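Local coordinates for protein branched-chain alpha-ketoacid decarboxylase (Lactococcus lactis, PDB 2VBF) that probably decarboxylates branched-chain and aromatic alpha-keto acids to aldehydes, with thiamine diphosphate and a magnesium ion as cofactors, at residues Gly278-Lys283 and Phe292-Asp297; His237-Ile240 and Leu244-Thr247; Arg381-Val386 and Phe405-Ile410. One frame throughout, in Å; residues are numbered along the deposited sequence.

Contact 1. Residues Gly278-Lys283 and Phe292-Asp297; sequences GIYNGK and FVESAD
Y280 meets both V293 and E294, so one tyrosine carries this whole buried contact. The polar part is a single hydrogen bond. The phenol donates from Y280 OH to E294 OE2 over 2.5 Å. It is received on the anti lone pair of OE2, turned away from the other carboxylate oxygen. E294 OE2 comes to the edge of the ring, in its plane, while the carboxylate stands almost perpendicular to the ring, at 86°. E294 gets there with a chain extended beyond CG, and it crosses the tyrosine at about a right angle. Y280 OH has a second partner, the backbone N of H317, so the hydroxyl is gripped on both its donor and its acceptor side.

The contact joins an edge strand of the central domain to a helix. Y280 follows strand 276-279, an outermost strand of the mixed sheet within this chain. V293 and E294 lie near the end of helix 287-295. That helix leads to strand 298-302, parallel to the first, in a beta-alpha-beta crossover.

The apolar part is made over the face of the ring. V293 CG1 sits 4.1 Å from the centroid of the Y280 ring and 7° off its normal, a CH-pi contact. V293 CB adds a contact at 4.2 Å to Y280 CD1. Over the opposite face lies G282 N, 4.0 Å above the plane of the Y280 ring, so the ring is held between the valine and its own loop. Y280 CG is anti to the backbone N (chi1 -177°), which sends the ring across to the helix. A leucine in its place would probably leave E294 OE2 without its donor and V293 without a flat face to rest on. T260 of strand 259-261 touches the side chains of both Y280 and V293.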
loop_
_atom_site.group_PDB
_atom_site.type_symbol
_atom_site.label_atom_id
_atom_site.label_comp_id
_atom_site.label_asym_id
_atom_site.label_seq_id
_atom_site.Cartn_x
_atom_site.Cartn_y
_atom_site.Cartn_z
ATOM N N GLY A 278 22.537 -12.999 25.284
ATOM C CA GLY A 278 21.596 -11.899 25.185
ATOM C C GLY A 278 21.762 -11.211 23.841
ATOM O O GLY A 278 22.476 -11.702 22.950
ATOM N N ILE A 279 21.091 -10.075 23.702
ATOM C CA ILE A 279 21.124 -9.279 22.489
ATOM C C ILE A 279 22.202 -8.194 22.568
ATOM O O ILE A 279 22.205 -7.368 23.490
ATOM C CB ILE A 279 19.768 -8.587 22.257
ATOM C CG1 ILE A 279 18.647 -9.618 22.171
ATOM C CG2 ILE A 279 19.815 -7.697 21.019
ATOM C CD1 ILE A 279 18.749 -10.579 20.994
ATOM N N TYR A 280 23.128 -8.224 21.612
ATOM C CA TYR A 280 24.133 -7.182 21.489
ATOM C C TYR A 280 23.520 -6.018 20.718
ATOM O O TYR A 280 23.075 -6.194 19.587
ATOM C CB TYR A 280 25.359 -7.703 20.756
ATOM C CG TYR A 280 26.481 -6.695 20.643
ATOM C CD1 TYR A 280 27.089 -6.161 21.780
ATOM C CD2 TYR A 280 26.942 -6.279 19.406
ATOM C CE1 TYR A 280 28.139 -5.246 21.679
ATOM C CE2 TYR A 280 27.987 -5.365 19.295
ATOM C CZ TYR A 280 28.578 -4.851 20.435
ATOM O OH TYR A 280 29.608 -3.934 20.323
ATOM N N ASN A 281 23.498 -4.840 21.330
ATOM C CA ASN A 281 22.970 -3.642 20.682
ATOM C C ASN A 281 23.882 -2.446 20.947
ATOM O O ASN A 281 23.453 -1.431 21.486
ATOM C CB ASN A 281 21.542 -3.390 21.164
ATOM C CG ASN A 281 20.775 -2.381 20.309
ATOM O OD1 ASN A 281 21.150 -2.065 19.179
ATOM N ND2 ASN A 281 19.669 -1.883 20.858
ATOM N N GLY A 282 25.144 -2.587 20.551
ATOM C CA GLY A 282 26.147 -1.543 20.742
ATOM C C GLY A 282 26.208 -1.061 22.180
ATOM O O GLY A 282 26.121 -1.857 23.119
ATOM N N LYS A 283 26.335 0.251 22.359
ATOM C CA LYS A 283 26.493 0.816 23.703
ATOM C C LYS A 283 25.253 0.651 24.586
ATOM O O LYS A 283 25.357 0.775 25.805
ATOM C CB LYS A 283 26.923 2.290 23.647
ATOM C CG LYS A 283 25.798 3.290 23.424
ATOM C CD LYS A 283 26.338 4.704 23.337
ATOM C CE LYS A 283 25.213 5.729 23.275
ATOM N NZ LYS A 283 25.756 7.125 23.239
ATOM N N PHE A 292 31.797 -8.631 27.300
ATOM C CA PHE A 292 32.167 -9.957 26.846
ATOM C C PHE A 292 32.404 -9.934 25.339
ATOM O O PHE A 292 33.476 -10.324 24.852
ATOM C CB PHE A 292 31.070 -10.978 27.200
ATOM C CG PHE A 292 31.505 -12.415 27.047
ATOM C CD1 PHE A 292 31.803 -13.184 28.165
ATOM C CD2 PHE A 292 31.611 -13.002 25.789
ATOM C CE1 PHE A 292 32.207 -14.503 28.035
ATOM C CE2 PHE A 292 32.037 -14.320 25.649
ATOM C CZ PHE A 292 32.331 -15.077 26.784
ATOM N N VAL A 293 31.396 -9.471 24.603
ATOM C CA VAL A 293 31.471 -9.420 23.142
ATOM C C VAL A 293 32.668 -8.606 22.663
ATOM O O VAL A 293 33.392 -9.041 21.782
ATOM C CB VAL A 293 30.190 -8.839 22.511
ATOM C CG1 VAL A 293 30.363 -8.698 20.974
ATOM C CG2 VAL A 293 28.992 -9.714 22.852
ATOM N N GLU A 294 32.874 -7.440 23.266
ATOM C CA GLU A 294 33.902 -6.491 22.829
ATOM C C GLU A 294 35.320 -6.820 23.329
ATOM O O GLU A 294 36.298 -6.192 22.893
ATOM C CB GLU A 294 33.485 -5.068 23.229
ATOM C CG GLU A 294 32.154 -4.661 22.580
ATOM C CD GLU A 294 31.664 -3.275 22.957
ATOM O OE1 GLU A 294 32.308 -2.600 23.798
ATOM O OE2 GLU A 294 30.627 -2.862 22.396
ATOM N N SER A 295 35.430 -7.787 24.239
ATOM C CA SER A 295 36.737 -8.319 24.672
ATOM C C SER A 295 37.072 -9.710 24.086
ATOM O O SER A 295 38.176 -10.234 24.308
ATOM C CB SER A 295 36.799 -8.372 26.201
ATOM O OG SER A 295 35.930 -9.353 26.733
ATOM N N ALA A 296 36.142 -10.306 23.334
ATOM C CA ALA A 296 36.373 -11.609 22.707
ATOM C C ALA A 296 37.629 -11.546 21.845
ATOM O O ALA A 296 37.868 -10.531 21.186
ATOM C CB ALA A 296 35.159 -12.024 21.849
ATOM N N ASP A 297 38.441 -12.608 21.874
ATOM C CA ASP A 297 39.660 -12.664 21.047
ATOM C C ASP A 297 39.437 -13.223 19.633
ATOM O O ASP A 297 40.327 -13.165 18.796
ATOM C CB ASP A 297 40.803 -13.404 21.765
ATOM C CG ASP A 297 40.479 -14.835 22.111
ATOM O OD1 ASP A 297 39.318 -15.287 21.973
ATOM O OD2 ASP A 297 41.423 -15.523 22.558
#

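Contact 2. Residues His237-Ile240 and Leu244-Thr247; sequences HEVI and LEKT
V239 and L244 are joined by backbone and side chain at the step from one helix to the next. L244 N gives a hydrogen bond to V239 O at 3.0 Å. L244 is the N-cap residue of helix 245-255.

V239 uses one methyl for the contact. Its CG1 is anti to the backbone N and reaches forward to the start of the second helix. There V239 CG1 lies 3.5 Å from L244 C and 3.8 Å from L244 CB, so it packs on the backbone and on the root of the leucine side chain. V239 CG1 also lies 3.6 Å from E245 N.

E245 is bent rather than extended. Its chi2 of 100° folds the carboxylate back over I240. E245 OE2 comes 3.6 Å from I240 CG2 and 3.7 Å from I240 CG1, resting against both branches of the isoleucine. The charge is met by K87, which forms a salt bridge with OE2 and also hydrogen-bonds I240 O. One lysine thus ties the two segments together.

The pair of helices connects strand 231-235 to its parallel neighbour 259-261 in the central domain, a beta-alpha-beta unit. V239 also touches A268, and the L244 side chain packs on F343 and V347 of helix 343-348.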
loop_
_atom_site.group_PDB
_atom_site.type_symbol
_atom_site.label_atom_id
_atom_site.label_comp_id
_atom_site.label_asym_id
_atom_site.label_seq_id
_atom_site.Cartn_x
_atom_site.Cartn_y
_atom_site.Cartn_z
ATOM N N HIS A 237 20.198 -12.268 10.702
ATOM C CA HIS A 237 18.950 -12.538 10.018
ATOM C C HIS A 237 19.121 -13.497 8.853
ATOM O O HIS A 237 18.183 -14.189 8.517
ATOM C CB HIS A 237 18.284 -11.237 9.542
ATOM C CG HIS A 237 19.004 -10.566 8.416
ATOM N ND1 HIS A 237 20.193 -9.895 8.594
ATOM C CD2 HIS A 237 18.713 -10.477 7.095
ATOM C CE1 HIS A 237 20.596 -9.408 7.438
ATOM N NE2 HIS A 237 19.717 -9.748 6.509
ATOM N N GLU A 238 20.297 -13.543 8.234
ATOM C CA GLU A 238 20.470 -14.410 7.062
ATOM C C GLU A 238 20.428 -15.895 7.450
ATOM O O GLU A 238 20.112 -16.752 6.621
ATOM C CB GLU A 238 21.732 -14.040 6.273
ATOM C CG GLU A 238 21.725 -12.597 5.772
ATOM C CD GLU A 238 22.937 -12.228 4.926
ATOM O OE1 GLU A 238 24.009 -12.858 5.076
ATOM O OE2 GLU A 238 22.802 -11.313 4.087
ATOM N N VAL A 239 20.743 -16.199 8.711
ATOM C CA VAL A 239 20.516 -17.548 9.243
ATOM C C VAL A 239 19.024 -17.891 9.131
ATOM O O VAL A 239 18.660 -18.962 8.637
ATOM C CB VAL A 239 21.011 -17.683 10.702
ATOM C CG1 VAL A 239 20.582 -19.024 11.299
ATOM C CG2 VAL A 239 22.540 -17.524 10.755
ATOM N N ILE A 240 18.177 -16.942 9.512
ATOM C CA ILE A 240 16.726 -17.142 9.465
ATOM C C ILE A 240 16.250 -17.293 8.014
ATOM O O ILE A 240 15.408 -18.159 7.714
ATOM C CB ILE A 240 15.961 -16.005 10.214
ATOM C CG1 ILE A 240 16.343 -15.992 11.707
ATOM C CG2 ILE A 240 14.429 -16.183 10.089
ATOM C CD1 ILE A 240 15.840 -14.803 12.521
ATOM N N LEU A 244 18.399 -21.898 8.829
ATOM C CA LEU A 244 19.595 -22.495 9.430
ATOM C C LEU A 244 19.626 -22.375 10.956
ATOM O O LEU A 244 20.634 -22.715 11.589
ATOM C CB LEU A 244 20.853 -21.859 8.824
ATOM C CG LEU A 244 21.170 -22.299 7.393
ATOM C CD1 LEU A 244 22.161 -21.356 6.750
ATOM C CD2 LEU A 244 21.711 -23.739 7.387
ATOM N N GLU A 245 18.531 -21.925 11.572
ATOM C CA GLU A 245 18.522 -21.727 13.024
ATOM C C GLU A 245 18.845 -23.007 13.787
ATOM O O GLU A 245 19.671 -22.989 14.709
ATOM C CB GLU A 245 17.188 -21.177 13.532
ATOM C CG GLU A 245 16.772 -19.822 12.938
ATOM C CD GLU A 245 15.744 -19.988 11.822
ATOM O OE1 GLU A 245 16.003 -20.799 10.907
ATOM O OE2 GLU A 245 14.674 -19.333 11.864
ATOM N N LYS A 246 18.185 -24.102 13.432
ATOM C CA LYS A 246 18.400 -25.356 14.167
ATOM C C LYS A 246 19.832 -25.860 13.991
ATOM O O LYS A 246 20.396 -26.462 14.898
ATOM C CB LYS A 246 17.403 -26.428 13.723
ATOM C CG LYS A 246 15.967 -26.107 14.079
ATOM C CD LYS A 246 15.733 -26.142 15.575
ATOM C CE LYS A 246 14.307 -25.767 15.936
ATOM N NZ LYS A 246 13.353 -26.747 15.387
ATOM N N THR A 247 20.407 -25.598 12.824
ATOM C CA THR A 247 21.792 -25.975 12.499
ATOM C C THR A 247 22.789 -25.217 13.387
ATOM O O THR A 247 23.691 -25.814 13.985
ATOM C CB THR A 247 22.080 -25.706 10.999
ATOM O OG1 THR A 247 21.227 -26.534 10.189
ATOM C CG2 THR A 247 23.537 -25.981 10.634
#

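Contact 3. Residues Arg381-Val386 and Phe405-Ile410; sequences RLWQAV and FGASTI
W383 lays the face of its indole over G406, and the bare CA of the glycine does the touching. G406 CA lies 3.4 Å from the centroid of the five-membered ring of W383, 11° off its normal. This is a CH-pi contact over the face. The helix backbone runs on across the same face, with A407 N 3.8 Å above the plane of the W383 ring, toward the rim. Further along, the six-membered ring reaches A407, with W383 CZ3 4.1 Å from A407 CB.

The opposite face is covered by the preceding residue. L382 CD2 sits 3.7 Å above the W383 plane, offset toward the rim, so the indole is clasped between its own helix 379-389 and helix 402-407. W383 CG is anti to its carbonyl carbon (chi1 -54°), which puts the ring alongside the second helix. W383 NE1 hydrogen-bonds Q379 OE1 one turn back, and F449 meets the ring edge-to-face. Together they probably limit its rotation.

A glycine suits position 406, since a CB there would clash with W383 NE1. The side chain of W383 is about 5 Å from that of T402, a cofactor-binding residue, and about 7 Å from the bound thiamine diphosphate. No hydrogen bond crosses between the segments, so the contact rests on dispersion and CH-pi attraction, at a distance that the missing side chain of G406 permits.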
loop_
_atom_site.group_PDB
_atom_site.type_symbol
_atom_site.label_atom_id
_atom_site.label_comp_id
_atom_site.label_asym_id
_atom_site.label_seq_id
_atom_site.Cartn_x
_atom_site.Cartn_y
_atom_site.Cartn_z
ATOM N N ARG A 381 7.659 -2.817 33.278
ATOM C CA ARG A 381 7.006 -3.955 33.928
ATOM C C ARG A 381 6.284 -4.870 32.942
ATOM O O ARG A 381 6.262 -6.089 33.125
ATOM C CB ARG A 381 6.030 -3.468 35.012
ATOM C CG ARG A 381 6.716 -2.737 36.161
ATOM C CD ARG A 381 7.384 -3.705 37.136
ATOM N NE ARG A 381 6.395 -4.493 37.866
ATOM C CZ ARG A 381 6.690 -5.462 38.723
ATOM N NH1 ARG A 381 7.952 -5.794 38.955
ATOM N NH2 ARG A 381 5.712 -6.113 39.337
ATOM N N LEU A 382 5.682 -4.283 31.902
ATOM C CA LEU A 382 5.021 -5.062 30.869
ATOM C C LEU A 382 5.980 -6.090 30.275
ATOM O O LEU A 382 5.631 -7.269 30.162
ATOM C CB LEU A 382 4.471 -4.161 29.753
ATOM C CG LEU A 382 3.925 -4.852 28.498
ATOM C CD1 LEU A 382 2.790 -5.827 28.794
ATOM C CD2 LEU A 382 3.445 -3.821 27.471
ATOM N N TRP A 383 7.181 -5.651 29.892
ATOM C CA TRP A 383 8.102 -6.568 29.185
ATOM C C TRP A 383 8.701 -7.594 30.149
ATOM O O TRP A 383 8.985 -8.712 29.744
ATOM C CB TRP A 383 9.152 -5.813 28.356
ATOM C CG TRP A 383 8.458 -4.870 27.440
ATOM C CD1 TRP A 383 8.496 -3.516 27.492
ATOM C CD2 TRP A 383 7.505 -5.210 26.424
ATOM N NE1 TRP A 383 7.659 -2.982 26.541
ATOM C CE2 TRP A 383 7.038 -3.999 25.872
ATOM C CE3 TRP A 383 7.012 -6.419 25.913
ATOM C CZ2 TRP A 383 6.110 -3.960 24.837
ATOM C CZ3 TRP A 383 6.082 -6.379 24.876
ATOM C CH2 TRP A 383 5.646 -5.155 24.349
ATOM N N GLN A 384 8.861 -7.210 31.417
ATOM C CA GLN A 384 9.258 -8.162 32.471
ATOM C C GLN A 384 8.203 -9.260 32.589
ATOM O O GLN A 384 8.525 -10.454 32.666
ATOM C CB GLN A 384 9.422 -7.438 33.812
ATOM C CG GLN A 384 10.079 -8.281 34.912
ATOM C CD GLN A 384 9.955 -7.661 36.288
ATOM O OE1 GLN A 384 9.633 -6.484 36.426
ATOM N NE2 GLN A 384 10.193 -8.463 37.322
ATOM N N ALA A 385 6.935 -8.856 32.592
ATOM C CA ALA A 385 5.818 -9.789 32.643
ATOM C C ALA A 385 5.775 -10.722 31.433
ATOM O O ALA A 385 5.592 -11.928 31.587
ATOM C CB ALA A 385 4.502 -9.035 32.775
ATOM N N VAL A 386 5.947 -10.167 30.230
ATOM C CA VAL A 386 5.943 -10.980 29.009
ATOM C C VAL A 386 7.094 -11.998 29.033
ATOM O O VAL A 386 6.895 -13.164 28.685
ATOM C CB VAL A 386 5.994 -10.119 27.717
ATOM C CG1 VAL A 386 6.167 -11.006 26.495
ATOM C CG2 VAL A 386 4.731 -9.271 27.579
ATOM N N PHE A 405 11.093 -2.379 20.849
ATOM C CA PHE A 405 12.206 -2.063 21.743
ATOM C C PHE A 405 12.086 -2.724 23.120
ATOM O O PHE A 405 13.093 -3.132 23.691
ATOM C CB PHE A 405 12.438 -0.560 21.801
ATOM C CG PHE A 405 12.930 -0.016 20.497
ATOM C CD1 PHE A 405 14.206 -0.339 20.044
ATOM C CD2 PHE A 405 12.110 0.752 19.690
ATOM C CE1 PHE A 405 14.670 0.129 18.814
ATOM C CE2 PHE A 405 12.567 1.231 18.465
ATOM C CZ PHE A 405 13.847 0.910 18.022
ATOM N N GLY A 406 10.859 -2.900 23.598
ATOM C CA GLY A 406 10.610 -3.677 24.809
ATOM C C GLY A 406 10.793 -5.176 24.643
ATOM O O GLY A 406 11.494 -5.823 25.439
ATOM N N ALA A 407 10.152 -5.739 23.621
ATOM C CA ALA A 407 10.153 -7.185 23.435
ATOM C C ALA A 407 11.531 -7.698 22.998
ATOM O O ALA A 407 11.862 -8.861 23.238
ATOM C CB ALA A 407 9.089 -7.598 22.428
ATOM N N SER A 408 12.326 -6.846 22.351
ATOM C CA SER A 408 13.575 -7.292 21.728
ATOM C C SER A 408 14.580 -7.831 22.747
ATOM O O SER A 408 15.388 -8.696 22.406
ATOM C CB SER A 408 14.228 -6.186 20.883
ATOM O OG SER A 408 14.732 -5.139 21.693
ATOM N N THR A 409 14.522 -7.356 23.989
ATOM C CA THR A 409 15.505 -7.795 25.007
ATOM C C THR A 409 15.020 -8.937 25.907
ATOM O O THR A 409 15.746 -9.352 26.815
ATOM C CB THR A 409 15.977 -6.626 25.893
ATOM O OG1 THR A 409 14.834 -5.911 26.368
ATOM C CG2 THR A 409 16.911 -5.693 25.098
ATOM N N ILE A 410 13.830 -9.465 25.644
ATOM C CA ILE A 410 13.338 -10.586 26.447
ATOM C C ILE A 410 14.043 -11.889 26.037
ATOM O O ILE A 410 14.316 -12.141 24.861
ATOM C CB ILE A 410 11.779 -10.710 26.444
ATOM C CG1 ILE A 410 11.248 -11.390 25.178
ATOM C CG2 ILE A 410 11.124 -9.346 26.658
ATOM C CD1 ILE A 410 10.996 -12.869 25.360
#

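Along the chain the order is contact 2, contact 1, contact 3. Contacts 1 and 2 share the mixed sheet of the central domain. Contact 2 joins the helices between strands 231-235 and 259-261, and contact 1 lies beside the outermost strand 276-279. Their centres are 20 Å apart and they do not touch. Contact 3 flanks strand 394-398 of the parallel sheet in the cofactor-binding region. Its centre is 20 Å from contact 1 and 23 Å from contact 2. I279 CG1 packs on S408 O at 3.4 Å, so contacts 1 and 3 meet where the two regions abut. Contacts 1 and 2 thus belong to the central framework, while contact 3 lies close to thiamine diphosphate.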